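Aspartate aminotransferase, cytoplasmic (Schizosaccharomyces pombe 972h-, PDB 6JPK) catalyses the pyridoxal 5'-phosphate-dependent transfer of the amino group from L-aspartate to 2-oxoglutarate, giving oxaloacetate and L-glutamate, and works as a homodimer. Local coordinates at residues 78-89 with 307-317. The protein carries 1 engineered substitution. Sequence-based numbering, arbitrary orientation.
Sequences RFTKAAAEVLFR and LNSPQLFAEWE. With GOL (glycerol), chain D.
Apolar contact begins where Ala82 CB meets Leu307 CB at 3.6 Å. Beyond it, Leu307 CD2 reaches Val86 CB. Val86 holds CG2 anti to its backbone N, and this branch enters at the edges of two rings, 4.1 Å from Phe313 CE2 and 4.4 Å from Trp316 CZ3.

In the aspartate aminotransferase fold, helix 77-87 lies against the mixed sheet of the large domain, touching strands 247-252 and 264-270, and the contact joins it to the end of helix 297-308 and the first turns of the long helix 310-340. Trp316 NE1 donates to Asn256 O, the residue after Lys255, which by similarity is the pyridoxal phosphate attachment point but carries no cofactor here.

Polar links flank this apolar strip. Asn308 ND2 gives a weak hydrogen bond to Arg78 O (3.3 Å, 159°), while a water lies within hydrogen-bonding reach of Glu85 OE2 and, weakly, of Asn308 OD1. The CZ-CE1 side of the Phe313 ring lies over one face of the Arg89 guanidinium, off its centre, the planes 35° apart. Arg89 NH1 donates to O3 of a glycerol (2.9 Å), probably from the crystallisation liquor, whose O1 also donates to Leu307 O. Glycerol C3 sits above the centre of one Phe313 face, Trp316 CE3 over the opposite one. An alanine in place of Phe313 would probably leave Val86 CG2 and the Arg89 guanidinium without their aromatic neighbour and open a gap beside Trp316. Arg89 NH2 and Glu317 OE2 form a long, purely electrostatic salt bridge of 3.9 Å, the oxygen well off the guanidinium plane; a second water bridges the same two atoms.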
# COMPACT_ATOMS: atom_id res chain seq x y z
N ARG A 78 13.41 -5.82 11.54
CA ARG A 78 13.73 -7.24 11.57
C ARG A 78 13.07 -7.99 10.42
O ARG A 78 13.50 -9.11 10.11
CB ARG A 78 13.33 -7.86 12.91
CG ARG A 78 11.95 -7.51 13.39
CD ARG A 78 11.89 -7.54 14.92
NE ARG A 78 10.58 -7.11 15.41
CZ ARG A 78 9.50 -7.87 15.36
NH1 ARG A 78 9.60 -9.10 14.85
NH2 ARG A 78 8.33 -7.42 15.81
N PHE A 79 12.04 -7.41 9.80
CA PHE A 79 11.54 -7.99 8.56
C PHE A 79 12.45 -7.67 7.38
O PHE A 79 12.86 -8.57 6.64
CB PHE A 79 10.12 -7.52 8.26
CG PHE A 79 9.67 -7.84 6.85
CD1 PHE A 79 9.31 -9.14 6.50
CD2 PHE A 79 9.63 -6.85 5.87
CE1 PHE A 79 8.90 -9.44 5.20
CE2 PHE A 79 9.21 -7.13 4.56
CZ PHE A 79 8.85 -8.43 4.23
N THR A 80 12.76 -6.38 7.15
CA THR A 80 13.54 -6.05 5.96
C THR A 80 14.90 -6.72 6.00
O THR A 80 15.41 -7.18 4.97
CB THR A 80 13.70 -4.53 5.79
OG1 THR A 80 14.39 -3.99 6.92
CG2 THR A 80 12.33 -3.83 5.61
N LYS A 81 15.51 -6.82 7.19
CA LYS A 81 16.81 -7.49 7.26
C LYS A 81 16.67 -8.98 6.95
O LYS A 81 17.44 -9.53 6.17
CB LYS A 81 17.45 -7.28 8.63
CG LYS A 81 18.89 -7.83 8.72
CD LYS A 81 19.45 -7.69 10.12
CE LYS A 81 20.87 -8.26 10.24
NZ LYS A 81 21.29 -8.36 11.67
N ALA A 82 15.68 -9.64 7.57
CA ALA A 82 15.49 -11.08 7.34
C ALA A 82 15.07 -11.38 5.91
O ALA A 82 15.46 -12.42 5.35
CB ALA A 82 14.43 -11.62 8.31
N ALA A 83 14.27 -10.51 5.29
CA ALA A 83 13.85 -10.73 3.91
C ALA A 83 15.05 -10.73 2.97
O ALA A 83 15.12 -11.54 2.03
CB ALA A 83 12.85 -9.66 3.49
N ALA A 84 16.00 -9.82 3.20
CA ALA A 84 17.23 -9.79 2.41
C ALA A 84 18.09 -11.02 2.69
O ALA A 84 18.70 -11.59 1.77
CB ALA A 84 18.01 -8.52 2.72
N GLU A 85 18.18 -11.43 3.96
CA GLU A 85 19.03 -12.57 4.29
C GLU A 85 18.56 -13.84 3.59
O GLU A 85 19.39 -14.62 3.10
CB GLU A 85 19.08 -12.78 5.81
CG GLU A 85 19.86 -11.68 6.52
CD GLU A 85 19.84 -11.78 8.04
OE1 GLU A 85 20.87 -11.42 8.67
OE2 GLU A 85 18.80 -12.19 8.62
N VAL A 86 17.24 -14.06 3.51
CA VAL A 86 16.78 -15.32 2.92
C VAL A 86 17.02 -15.34 1.41
O VAL A 86 17.19 -16.42 0.82
CB VAL A 86 15.30 -15.60 3.29
CG1 VAL A 86 14.36 -14.64 2.56
CG2 VAL A 86 14.93 -17.07 2.99
N LEU A 87 17.08 -14.16 0.77
CA LEU A 87 17.43 -14.08 -0.66
C LEU A 87 18.89 -14.41 -0.91
O LEU A 87 19.23 -14.98 -1.95
CB LEU A 87 17.17 -12.67 -1.20
CG LEU A 87 15.73 -12.19 -1.37
CD1 LEU A 87 15.71 -10.75 -1.85
CD2 LEU A 87 14.98 -13.12 -2.32
N PHE A 88 19.77 -14.02 0.01
CA PHE A 88 21.21 -14.02 -0.20
C PHE A 88 21.92 -14.88 0.83
O PHE A 88 23.00 -14.52 1.33
CB PHE A 88 21.76 -12.59 -0.17
CG PHE A 88 21.25 -11.70 -1.30
CD1 PHE A 88 21.56 -11.99 -2.62
CD2 PHE A 88 20.47 -10.59 -1.03
CE1 PHE A 88 21.10 -11.19 -3.67
CE2 PHE A 88 20.00 -9.79 -2.07
CZ PHE A 88 20.31 -10.09 -3.39
N ARG A 89 21.36 -16.04 1.15
CA ARG A 89 22.04 -16.92 2.10
C ARG A 89 23.46 -17.28 1.67
O ARG A 89 24.35 -17.28 2.54
CB ARG A 89 21.19 -18.18 2.36
CG ARG A 89 19.75 -17.87 2.86
CD ARG A 89 19.22 -18.87 3.90
NE ARG A 89 18.88 -20.16 3.31
CZ ARG A 89 18.64 -21.27 4.00
NH1 ARG A 89 18.71 -21.27 5.33
NH2 ARG A 89 18.35 -22.40 3.36
N LEU A 307 11.18 -16.01 9.87
CA LEU A 307 12.53 -15.96 9.31
C LEU A 307 13.61 -15.90 10.39
O LEU A 307 14.72 -16.40 10.17
CB LEU A 307 12.65 -14.76 8.36
CG LEU A 307 11.79 -14.91 7.09
CD1 LEU A 307 11.68 -13.61 6.29
CD2 LEU A 307 12.35 -16.01 6.22
N ASN A 308 13.31 -15.33 11.55
CA ASN A 308 14.31 -15.19 12.60
C ASN A 308 14.24 -16.31 13.64
O ASN A 308 15.03 -16.30 14.58
CB ASN A 308 14.16 -13.83 13.29
CG ASN A 308 14.56 -12.69 12.38
OD1 ASN A 308 15.67 -12.68 11.85
ND2 ASN A 308 13.66 -11.75 12.14
N SER A 309 13.34 -17.28 13.47
CA SER A 309 13.26 -18.42 14.38
C SER A 309 13.75 -19.67 13.68
O SER A 309 13.13 -20.10 12.69
CB SER A 309 11.82 -18.62 14.87
OG SER A 309 11.67 -19.95 15.38
N PRO A 310 14.84 -20.30 14.14
CA PRO A 310 15.29 -21.53 13.47
C PRO A 310 14.22 -22.61 13.37
O PRO A 310 14.09 -23.26 12.32
CB PRO A 310 16.47 -21.98 14.35
CG PRO A 310 17.05 -20.66 14.85
CD PRO A 310 15.81 -19.82 15.14
N GLN A 311 13.41 -22.79 14.41
CA GLN A 311 12.40 -23.85 14.37
C GLN A 311 11.24 -23.48 13.45
O GLN A 311 10.80 -24.30 12.64
CB GLN A 311 11.90 -24.17 15.78
CG GLN A 311 10.95 -25.35 15.77
CD GLN A 311 10.28 -25.61 17.11
OE1 GLN A 311 10.85 -25.33 18.17
NE2 GLN A 311 9.05 -26.15 17.06
N LEU A 312 10.71 -22.26 13.57
CA LEU A 312 9.65 -21.85 12.65
C LEU A 312 10.15 -21.86 11.21
O LEU A 312 9.42 -22.26 10.30
CB LEU A 312 9.11 -20.47 13.01
CG LEU A 312 8.24 -20.33 14.26
CD1 LEU A 312 7.84 -18.87 14.47
CD2 LEU A 312 7.01 -21.22 14.13
N PHE A 313 11.39 -21.43 10.99
CA PHE A 313 11.97 -21.46 9.65
C PHE A 313 11.95 -22.88 9.09
O PHE A 313 11.53 -23.10 7.95
CB PHE A 313 13.39 -20.90 9.65
CG PHE A 313 13.96 -20.65 8.27
CD1 PHE A 313 14.51 -21.69 7.51
CD2 PHE A 313 13.99 -19.36 7.75
CE1 PHE A 313 15.04 -21.44 6.23
CE2 PHE A 313 14.52 -19.12 6.48
CZ PHE A 313 15.05 -20.15 5.73
N ALA A 314 12.39 -23.85 9.90
CA ALA A 314 12.39 -25.25 9.46
C ALA A 314 10.97 -25.74 9.18
O ALA A 314 10.74 -26.51 8.24
CB ALA A 314 13.06 -26.14 10.50
N GLU A 315 10.01 -25.34 10.01
CA GLU A 315 8.63 -25.76 9.78
C GLU A 315 8.06 -25.09 8.54
O GLU A 315 7.30 -25.71 7.78
CB GLU A 315 7.78 -25.45 11.02
CG GLU A 315 8.24 -26.31 12.22
CD GLU A 315 7.64 -25.88 13.55
OE1 GLU A 315 6.62 -25.16 13.54
OE2 GLU A 315 8.18 -26.30 14.61
N TRP A 316 8.42 -23.83 8.29
CA TRP A 316 8.02 -23.18 7.05
C TRP A 316 8.56 -23.93 5.84
O TRP A 316 7.85 -24.12 4.85
CB TRP A 316 8.49 -21.72 7.05
CG TRP A 316 8.22 -20.95 5.77
CD1 TRP A 316 7.04 -20.89 5.07
CD2 TRP A 316 9.15 -20.11 5.06
NE1 TRP A 316 7.19 -20.07 3.96
CE2 TRP A 316 8.47 -19.59 3.93
CE3 TRP A 316 10.50 -19.76 5.27
CZ2 TRP A 316 9.09 -18.72 3.02
CZ3 TRP A 316 11.11 -18.90 4.35
CH2 TRP A 316 10.41 -18.40 3.24
N GLU A 317 9.82 -24.40 5.91
CA GLU A 317 10.38 -25.16 4.79
C GLU A 317 9.60 -26.44 4.54
O GLU A 317 9.44 -26.86 3.38
CB GLU A 317 11.86 -25.48 5.05
CG GLU A 317 12.80 -24.29 4.82
CD GLU A 317 14.25 -24.64 5.13
OE1 GLU A 317 14.50 -25.26 6.19
OE2 GLU A 317 15.12 -24.29 4.30
C1 GOL D . 17.02 -19.45 10.80
O1 GOL D . 16.32 -18.47 11.53
C2 GOL D . 17.59 -18.75 9.54
O2 GOL D . 18.73 -18.00 9.83
C3 GOL D . 17.89 -19.89 8.53
O3 GOL D . 18.27 -19.25 7.33
O HOH W 1 16.98 -14.08 9.15
O HOH W 2 17.64 -25.03 4.87